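Local atomic coordinates of uncharacterized protein (Pseudomonas phage YuA, PDB entry 3PES), a protein that is of unknown function, a small phage protein of the YuA Gp49 family in which a helix packs on a three-stranded antiparallel sheet. Residues Ile19-Trp24 with Gln76-Arg81. Residues are numbered along the deposited sequence; the frame is centred on the assembly and turned at random.
Sequences IVVTYW and QAVFDR
Strand 19-24 and helix 76-81 cross at -70° with their axes 10.2 Å apart, and their backbones come nearest at Val-21 and Val-78. Val-78 points toward the strand, its CG1 serving Val-21 and Trp-24 while its CG2 serves Ile-19. Val-78 CG1, anti to the backbone N (chi1 172°), meets Val-21 CG2 tip to tip at 3.8 Å and also lies 3.7 Å from CZ3 of Trp-24. Val-78 CG2 reaches CG2 of Ile-19 at 3.9 Å. Branching at CB suits Ile-19 and Val-21 to an extended strand; Val-78 suits the helix side because it is compact and apolar, and its two methyls fit over the strand. A classic beta bulge, in which Thr-22 and Tyr-23 both face Glu-48, lies between Val-21 and Trp-24, and both of these point toward the helix. The indole of Trp-24, CG anti to N (chi1 -172°), is long enough to slide past Val-78 and bring CH2 to 3.6 Å from the CA of Phe-79. Phe-79 sets CD1 in plane at the indole edge, 3.8 Å from Trp-24 CZ2, while NE1 of Trp-24 hydrogen-bonds Glu-83 beyond the helical segment. The result is a buried, apolar seam near the centre of the chain. In the whole fold, helix 68-82 packs on the central strand 15-25, with Phe-8 of strand 6-12 and Trp-49 of strand 46-52 each touching both Ile-19 and Val-78.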
loop_
_atom_site.group_PDB
_atom_site.type_symbol
_atom_site.label_atom_id
_atom_site.label_comp_id
_atom_site.label_asym_id
_atom_site.label_seq_id
_atom_site.Cartn_x
_atom_site.Cartn_y
_atom_site.Cartn_z
ATOM N N ILE A 19 -1.327 -7.701 -6.167
ATOM C CA ILE A 19 -0.507 -6.675 -5.525
ATOM C C ILE A 19 0.245 -7.362 -4.385
ATOM O O ILE A 19 -0.358 -8.011 -3.529
ATOM C CB ILE A 19 -1.368 -5.502 -4.985
ATOM C CG1 ILE A 19 -2.176 -4.848 -6.123
ATOM C CG2 ILE A 19 -0.491 -4.470 -4.240
ATOM C CD1 ILE A 19 -1.397 -4.323 -7.306
ATOM N N VAL A 20 1.567 -7.244 -4.393
ATOM C CA VAL A 20 2.385 -7.811 -3.338
ATOM C C VAL A 20 2.973 -6.647 -2.542
ATOM O O VAL A 20 3.558 -5.709 -3.108
ATOM C CB VAL A 20 3.483 -8.715 -3.938
ATOM C CG1 VAL A 20 4.549 -9.080 -2.906
ATOM C CG2 VAL A 20 2.838 -9.960 -4.503
ATOM N N VAL A 21 2.768 -6.689 -1.231
ATOM C CA VAL A 21 3.300 -5.670 -0.349
ATOM C C VAL A 21 4.651 -6.147 0.173
ATOM O O VAL A 21 4.738 -7.210 0.800
ATOM C CB VAL A 21 2.331 -5.412 0.825
ATOM C CG1 VAL A 21 2.832 -4.261 1.682
ATOM C CG2 VAL A 21 0.919 -5.109 0.315
ATOM N N THR A 22 5.698 -5.366 -0.099
ATOM C CA THR A 22 7.071 -5.769 0.239
ATOM C C THR A 22 7.615 -5.072 1.482
ATOM O O THR A 22 8.584 -5.540 2.088
ATOM C CB THR A 22 8.043 -5.531 -0.923
ATOM O OG1 THR A 22 8.055 -4.146 -1.246
ATOM C CG2 THR A 22 7.636 -6.333 -2.164
ATOM N N TYR A 23 7.028 -3.932 1.825
ATOM C CA TYR A 23 7.386 -3.216 3.046
ATOM C C TYR A 23 6.139 -2.504 3.551
ATOM O O TYR A 23 5.415 -1.921 2.754
ATOM C CB TYR A 23 8.540 -2.220 2.808
ATOM C CG TYR A 23 8.946 -1.566 4.113
ATOM C CD1 TYR A 23 9.784 -2.230 5.016
ATOM C CD2 TYR A 23 8.426 -0.337 4.492
ATOM C CE1 TYR A 23 10.115 -1.664 6.249
ATOM C CE2 TYR A 23 8.759 0.242 5.719
ATOM C CZ TYR A 23 9.585 -0.427 6.580
ATOM O OH TYR A 23 9.897 0.148 7.786
ATOM N N TRP A 24 5.900 -2.541 4.858
ATOM C CA TRP A 24 4.798 -1.763 5.436
ATOM C C TRP A 24 5.215 -1.117 6.738
ATOM O O TRP A 24 5.638 -1.797 7.662
ATOM C CB TRP A 24 3.491 -2.565 5.620
ATOM C CG TRP A 24 2.360 -1.658 6.028
ATOM C CD1 TRP A 24 1.746 -1.588 7.245
ATOM C CD2 TRP A 24 1.740 -0.654 5.212
ATOM N NE1 TRP A 24 0.772 -0.616 7.226
ATOM C CE2 TRP A 24 0.762 -0.011 5.999
ATOM C CE3 TRP A 24 1.920 -0.242 3.890
ATOM C CZ2 TRP A 24 -0.049 1.024 5.497
ATOM C CZ3 TRP A 24 1.117 0.785 3.385
ATOM C CH2 TRP A 24 0.154 1.409 4.192
ATOM N N GLN A 76 -4.029 3.272 -1.456
ATOM C CA GLN A 76 -5.072 3.185 -0.454
ATOM C C GLN A 76 -5.566 1.760 -0.218
ATOM O O GLN A 76 -5.876 1.393 0.914
ATOM C CB GLN A 76 -6.239 4.110 -0.810
ATOM C CG GLN A 76 -7.302 4.148 0.297
ATOM C CD GLN A 76 -6.795 4.870 1.520
ATOM O OE1 GLN A 76 -6.294 5.987 1.408
ATOM N NE2 GLN A 76 -6.940 4.255 2.699
ATOM N N ALA A 77 -5.628 0.961 -1.276
ATOM C CA ALA A 77 -5.950 -0.460 -1.160
ATOM C C ALA A 77 -4.936 -1.190 -0.276
ATOM O O ALA A 77 -5.301 -2.055 0.534
ATOM C CB ALA A 77 -6.028 -1.086 -2.554
ATOM N N VAL A 78 -3.658 -0.856 -0.441
ATOM C CA VAL A 78 -2.611 -1.423 0.401
ATOM C C VAL A 78 -2.775 -0.972 1.853
ATOM O O VAL A 78 -2.686 -1.783 2.761
ATOM C CB VAL A 78 -1.209 -1.077 -0.163
ATOM C CG1 VAL A 78 -0.091 -1.491 0.790
ATOM C CG2 VAL A 78 -1.033 -1.756 -1.514
ATOM N N PHE A 79 -3.011 0.317 2.076
ATOM C CA PHE A 79 -3.281 0.779 3.439
ATOM C C PHE A 79 -4.439 -0.001 4.078
ATOM O O PHE A 79 -4.330 -0.475 5.209
ATOM C CB PHE A 79 -3.580 2.283 3.418
ATOM C CG PHE A 79 -3.804 2.896 4.790
ATOM C CD1 PHE A 79 -2.818 3.649 5.404
ATOM C CD2 PHE A 79 -5.020 2.738 5.447
ATOM C CE1 PHE A 79 -3.029 4.211 6.678
ATOM C CE2 PHE A 79 -5.232 3.309 6.694
ATOM C CZ PHE A 79 -4.239 4.050 7.302
ATOM N N ASP A 80 -5.537 -0.143 3.346
ATOM C CA ASP A 80 -6.708 -0.790 3.913
ATOM C C ASP A 80 -6.410 -2.264 4.208
ATOM O O ASP A 80 -6.824 -2.789 5.225
ATOM C CB ASP A 80 -7.898 -0.677 2.957
ATOM C CG ASP A 80 -8.419 0.744 2.822
ATOM O OD1 ASP A 80 -8.108 1.633 3.654
ATOM O OD2 ASP A 80 -9.173 0.961 1.857
ATOM N N ARG A 81 -5.650 -2.925 3.339
ATOM C CA ARG A 81 -5.270 -4.321 3.577
ATOM C C ARG A 81 -4.367 -4.436 4.809
ATOM O O ARG A 81 -4.575 -5.307 5.658
ATOM C CB ARG A 81 -4.584 -4.890 2.324
ATOM C CG ARG A 81 -3.941 -6.255 2.512
ATOM C CD ARG A 81 -4.871 -7.331 3.059
ATOM N NE ARG A 81 -4.118 -8.565 3.304
ATOM C CZ ARG A 81 -3.384 -8.789 4.394
ATOM N NH1 ARG A 81 -3.283 -7.885 5.366
ATOM N NH2 ARG A 81 -2.728 -9.925 4.507
#